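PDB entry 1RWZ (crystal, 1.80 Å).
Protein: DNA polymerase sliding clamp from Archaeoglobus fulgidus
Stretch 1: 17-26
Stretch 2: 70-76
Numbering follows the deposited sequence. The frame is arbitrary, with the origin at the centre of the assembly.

Stretch 1 17-26: AIVALVSEAR
Stretch 2, residues 70-76: DMDRIFD

Two segments of one chain meet here, at least 46 residues apart in sequence where they touch, and together they bury 407 Å². Stretch 1 enters as a helix that begins earlier in the chain, then passes through a loop and leaves as strand from Glu24 to Arg26. Stretch 2 starts with Asp70 (phi/psi -81/102), then runs as helix from Met71 onward. The register is short: Glu24 and Asp70 form an antiparallel, non-hydrogen-bonded bridge pair with CA atoms 4.6 Å apart and side chains on the same face, while the CA atoms of Ser23 and Met71 lie 5.0 Å apart.

Met71 is the centre of the contact, with 108 Å² covered. Its CA-to-CB bond points toward stretch 1, and an m, m, m rotamer (-61°, -53°, -71°) folds the flexible chain compactly into the angle between the incoming helix and the outgoing strand. Met71 CG lies 3.9 Å from Ala25 CB, and Met71 CE reaches 3.8 Å from Ile18 CB. Ala25 brings a single methyl to this buried site, and Ile18 (m, t) adds a branched, apolar wall.

Val19 is second, with 80 Å². It also points toward its partner, with chi1 at 76° (p), and its two methyls reach different neighbours. Val19 CG1 sits over one face of the Phe75 ring, 4.1 Å from the ring centroid and 16° off the normal, a CH-pi contact; Phe75 presents that face with chi1 t and chi2 54°. Val19 CG2 lies 4.2 Å from Met71 CB and 3.4 Å from Asp72 OD1. Met71 and Phe75 are one helical turn apart, linked by a bond from Phe75 N to Met71 O (2.9 Å), so one valine can touch both.

Ser23, with 57 Å² covered, contributes mainly through its backbone. At phi/psi -98/-12, Ser23 O receives two weak hydrogen bonds, from Met71 N at 2.8 Å (126°) and Asp72 N at 3.4 Å (147°). Amides in the first turn of a helix lack the usual acceptors within the helix, so a carbonyl from another segment can use them. Asp70 serves the same helix end as N-cap: with chi1 t, Asp70 OD1 accepts from Arg73 N at 3.1 Å, and Asp70 OD2 forms a salt bridge with Arg73 NE at 3.5 Å.

At the exposed border, Asp72 (chi1 m) brings its carboxylate nearer stretch 1, with Asp72 OD2 3.0 Å from Ser23 CB. A water donates to Val19 O at 3.0 Å and to Asp72 OD1 at 3.2 Å, bridging the stretches beside the apolar cluster.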

ATOM      1  N   ALA A  17       4.734 -20.109   5.063  1.00 17.29           N
ATOM      2  CA  ALA A  17       6.084 -20.666   5.061  1.00 17.53           C
ATOM      3  C   ALA A  17       6.172 -21.947   4.238  1.00 17.59           C
ATOM      4  O   ALA A  17       7.166 -22.181   3.551  1.00 17.81           O
ATOM      5  CB  ALA A  17       6.542 -20.936   6.493  1.00 17.70           C
ATOM      6  N   ILE A  18       5.132 -22.771   4.311  1.00 17.35           N
ATOM      7  CA  ILE A  18       5.111 -24.035   3.582  1.00 18.32           C
ATOM      8  C   ILE A  18       4.784 -23.858   2.103  1.00 18.94           C
ATOM      9  O   ILE A  18       5.453 -24.436   1.246  1.00 18.91           O
ATOM     10  CB  ILE A  18       4.087 -25.017   4.197  1.00 18.47           C
ATOM     11  CG1 ILE A  18       4.516 -25.390   5.618  1.00 18.28           C
ATOM     12  CG2 ILE A  18       3.980 -26.278   3.345  1.00 19.12           C
ATOM     13  CD1 ILE A  18       3.505 -26.239   6.360  1.00 18.72           C
ATOM     14  N   VAL A  19       3.765 -23.056   1.805  1.00 18.55           N
ATOM     15  CA  VAL A  19       3.358 -22.852   0.418  1.00 20.00           C
ATOM     16  C   VAL A  19       4.444 -22.150  -0.394  1.00 20.31           C
ATOM     17  O   VAL A  19       4.422 -22.163  -1.627  1.00 20.59           O
ATOM     18  CB  VAL A  19       2.019 -22.056   0.335  1.00 19.92           C
ATOM     19  CG1 VAL A  19       2.257 -20.586   0.611  1.00 19.87           C
ATOM     20  CG2 VAL A  19       1.376 -22.263  -1.033  1.00 21.10           C
ATOM     21  N   ALA A  20       5.401 -21.538   0.294  1.00 21.00           N
ATOM     22  CA  ALA A  20       6.493 -20.864  -0.390  1.00 21.41           C
ATOM     23  C   ALA A  20       7.273 -21.888  -1.220  1.00 21.82           C
ATOM     24  O   ALA A  20       7.855 -21.548  -2.251  1.00 21.98           O
ATOM     25  CB  ALA A  20       7.418 -20.200   0.626  1.00 22.20           C
ATOM     26  N   LEU A  21       7.271 -23.139  -0.770  1.00 21.81           N
ATOM     27  CA  LEU A  21       7.993 -24.200  -1.468  1.00 22.70           C
ATOM     28  C   LEU A  21       7.125 -25.229  -2.184  1.00 22.87           C
ATOM     29  O   LEU A  21       7.486 -25.686  -3.267  1.00 23.27           O
ATOM     30  CB  LEU A  21       8.926 -24.942  -0.500  1.00 22.41           C
ATOM     31  CG  LEU A  21      10.046 -24.150   0.179  1.00 22.95           C
ATOM     32  CD1 LEU A  21      10.950 -25.124   0.932  1.00 23.20           C
ATOM     33  CD2 LEU A  21      10.849 -23.370  -0.853  1.00 23.71           C
ATOM     34  N   VAL A  22       5.994 -25.605  -1.588  1.00 22.29           N
ATOM     35  CA  VAL A  22       5.122 -26.614  -2.193  1.00 22.05           C
ATOM     36  C   VAL A  22       3.639 -26.243  -2.176  1.00 23.01           C
ATOM     37  O   VAL A  22       3.202 -25.422  -1.371  1.00 22.03           O
ATOM     38  CB  VAL A  22       5.285 -27.985  -1.490  1.00 21.62           C
ATOM     39  CG1 VAL A  22       6.720 -28.492  -1.656  1.00 21.38           C
ATOM     40  CG2 VAL A  22       4.940 -27.864  -0.012  1.00 21.46           C
ATOM     41  N   SER A  23       2.865 -26.867  -3.061  1.00 23.44           N
ATOM     42  CA  SER A  23       1.436 -26.588  -3.147  1.00 24.39           C
ATOM     43  C   SER A  23       0.596 -27.618  -2.399  1.00 24.47           C
ATOM     44  O   SER A  23      -0.602 -27.421  -2.192  1.00 24.43           O
ATOM     45  CB  SER A  23       1.002 -26.524  -4.614  1.00 25.60           C
ATOM     46  OG  SER A  23       1.214 -27.765  -5.257  1.00 27.30           O
ATOM     47  N   GLU A  24       1.228 -28.719  -2.003  1.00 24.37           N
ATOM     48  CA  GLU A  24       0.563 -29.781  -1.253  1.00 24.91           C
ATOM     49  C   GLU A  24       1.545 -30.238  -0.191  1.00 23.87           C
ATOM     50  O   GLU A  24       2.757 -30.167  -0.397  1.00 23.41           O
ATOM     51  CB  GLU A  24       0.247 -30.986  -2.138  1.00 28.23           C
ATOM     52  CG  GLU A  24      -0.435 -30.685  -3.448  1.00 32.57           C
ATOM     53  CD  GLU A  24      -0.725 -31.954  -4.218  1.00 34.50           C
ATOM     54  OE1 GLU A  24       0.206 -32.773  -4.380  1.00 36.78           O
ATOM     55  OE2 GLU A  24      -1.880 -32.136  -4.660  1.00 36.68           O
ATOM     56  N   ALA A  25       1.036 -30.730   0.930  1.00 22.60           N
ATOM     57  CA  ALA A  25       1.919 -31.185   1.990  1.00 21.98           C
ATOM     58  C   ALA A  25       1.237 -32.102   2.986  1.00 21.27           C
ATOM     59  O   ALA A  25       0.018 -32.052   3.165  1.00 21.64           O
ATOM     60  CB  ALA A  25       2.512 -29.981   2.720  1.00 21.92           C
ATOM     61  N   ARG A  26       2.033 -32.953   3.625  1.00 20.33           N
ATOM     62  CA  ARG A  26       1.518 -33.853   4.643  1.00 20.42           C
ATOM     63  C   ARG A  26       1.638 -33.114   5.966  1.00 20.10           C
ATOM     64  O   ARG A  26       2.704 -32.589   6.286  1.00 19.75           O
ATOM     65  CB  ARG A  26       2.352 -35.133   4.741  1.00 22.49           C
ATOM     66  CG  ARG A  26       2.188 -36.126   3.605  1.00 25.41           C
ATOM     67  CD  ARG A  26       2.795 -37.469   4.018  1.00 28.26           C
ATOM     68  NE  ARG A  26       2.906 -38.411   2.907  1.00 30.26           N
ATOM     69  CZ  ARG A  26       3.641 -38.195   1.822  1.00 30.86           C
ATOM     70  NH1 ARG A  26       4.327 -37.068   1.706  1.00 30.62           N
ATOM     71  NH2 ARG A  26       3.692 -39.105   0.858  1.00 31.49           N
ATOM     72  N   ASP A  70      -4.061 -29.365   0.619  1.00 23.20           N
ATOM     73  CA  ASP A  70      -3.809 -28.528  -0.548  1.00 23.41           C
ATOM     74  C   ASP A  70      -3.399 -27.193   0.062  1.00 23.66           C
ATOM     75  O   ASP A  70      -4.246 -26.424   0.524  1.00 22.46           O
ATOM     76  CB  ASP A  70      -5.090 -28.339  -1.362  1.00 24.67           C
ATOM     77  CG  ASP A  70      -4.870 -27.513  -2.616  1.00 25.41           C
ATOM     78  OD1 ASP A  70      -4.051 -26.567  -2.586  1.00 25.60           O
ATOM     79  OD2 ASP A  70      -5.531 -27.801  -3.637  1.00 26.63           O
ATOM     80  N   MET A  71      -2.100 -26.919   0.076  1.00 23.54           N
ATOM     81  CA  MET A  71      -1.601 -25.687   0.665  1.00 23.98           C
ATOM     82  C   MET A  71      -1.992 -24.410  -0.071  1.00 23.87           C
ATOM     83  O   MET A  71      -2.124 -23.361   0.555  1.00 23.63           O
ATOM     84  CB  MET A  71      -0.081 -25.765   0.821  1.00 24.56           C
ATOM     85  CG  MET A  71       0.375 -26.893   1.735  1.00 25.91           C
ATOM     86  SD  MET A  71      -0.437 -26.881   3.353  1.00 28.44           S
ATOM     87  CE  MET A  71       0.329 -25.457   4.086  1.00 27.43           C
ATOM     88  N   ASP A  72      -2.172 -24.477  -1.387  1.00 24.27           N
ATOM     89  CA  ASP A  72      -2.571 -23.277  -2.118  1.00 25.27           C
ATOM     90  C   ASP A  72      -3.945 -22.829  -1.616  1.00 25.30           C
ATOM     91  O   ASP A  72      -4.184 -21.638  -1.423  1.00 25.01           O
ATOM     92  CB  ASP A  72      -2.644 -23.531  -3.627  1.00 26.59           C
ATOM     93  CG  ASP A  72      -1.282 -23.761  -4.253  1.00 28.12           C
ATOM     94  OD1 ASP A  72      -0.310 -23.087  -3.851  1.00 28.67           O
ATOM     95  OD2 ASP A  72      -1.189 -24.608  -5.163  1.00 30.10           O
ATOM     96  N   ARG A  73      -4.840 -23.789  -1.398  1.00 25.80           N
ATOM     97  CA  ARG A  73      -6.186 -23.478  -0.917  1.00 26.42           C
ATOM     98  C   ARG A  73      -6.196 -22.905   0.494  1.00 26.32           C
ATOM     99  O   ARG A  73      -6.823 -21.875   0.742  1.00 26.03           O
ATOM    100  CB  ARG A  73      -7.075 -24.720  -0.956  1.00 28.03           C
ATOM    101  CG  ARG A  73      -7.469 -25.158  -2.348  1.00 30.34           C
ATOM    102  CD  ARG A  73      -8.479 -26.295  -2.290  1.00 32.92           C
ATOM    103  NE  ARG A  73      -8.886 -26.740  -3.620  1.00 35.13           N
ATOM    104  CZ  ARG A  73      -9.562 -25.993  -4.489  1.00 36.15           C
ATOM    105  NH1 ARG A  73      -9.917 -24.754  -4.174  1.00 36.78           N
ATOM    106  NH2 ARG A  73      -9.878 -26.486  -5.680  1.00 37.09           N
ATOM    107  N   ILE A  74      -5.515 -23.573   1.422  1.00 25.91           N
ATOM    108  CA  ILE A  74      -5.472 -23.093   2.797  1.00 25.94           C
ATOM    109  C   ILE A  74      -4.861 -21.697   2.826  1.00 25.90           C
ATOM    110  O   ILE A  74      -5.294 -20.834   3.589  1.00 25.49           O
ATOM    111  CB  ILE A  74      -4.644 -24.031   3.714  1.00 26.36           C
ATOM    112  CG1 ILE A  74      -5.287 -25.419   3.766  1.00 26.20           C
ATOM    113  CG2 ILE A  74      -4.561 -23.449   5.123  1.00 26.08           C
ATOM    114  CD1 ILE A  74      -6.714 -25.426   4.278  1.00 26.41           C
ATOM    115  N   PHE A  75      -3.858 -21.469   1.983  1.00 25.92           N
ATOM    116  CA  PHE A  75      -3.220 -20.165   1.934  1.00 26.52           C
ATOM    117  C   PHE A  75      -4.212 -19.123   1.429  1.00 27.14           C
ATOM    118  O   PHE A  75      -4.301 -18.022   1.969  1.00 27.10           O
ATOM    119  CB  PHE A  75      -1.997 -20.195   1.015  1.00 26.88           C
ATOM    120  CG  PHE A  75      -1.262 -18.887   0.948  1.00 27.39           C
ATOM    121  CD1 PHE A  75      -0.826 -18.261   2.112  1.00 27.53           C
ATOM    122  CD2 PHE A  75      -0.998 -18.282  -0.275  1.00 28.00           C
ATOM    123  CE1 PHE A  75      -0.138 -17.052   2.061  1.00 27.84           C
ATOM    124  CE2 PHE A  75      -0.311 -17.073  -0.336  1.00 28.63           C
ATOM    125  CZ  PHE A  75       0.121 -16.459   0.834  1.00 28.30           C
ATOM    126  N   ASP A  76      -4.959 -19.478   0.392  1.00 27.61           N
ATOM    127  CA  ASP A  76      -5.936 -18.559  -0.169  1.00 29.00           C
ATOM    128  C   ASP A  76      -6.981 -18.215   0.890  1.00 29.05           C
ATOM    129  O   ASP A  76      -7.291 -17.046   1.106  1.00 29.07           O
ATOM    130  CB  ASP A  76      -6.597 -19.184  -1.399  1.00 30.39           C
ATOM    131  CG  ASP A  76      -7.424 -18.187  -2.185  1.00 31.99           C
ATOM    132  OD1 ASP A  76      -7.002 -17.015  -2.293  1.00 33.29           O
ATOM    133  OD2 ASP A  76      -8.490 -18.576  -2.708  1.00 33.48           O
TER
HETATM  134  O   HOH W   1       2.839 -23.398  -3.857  1.00 45.56           O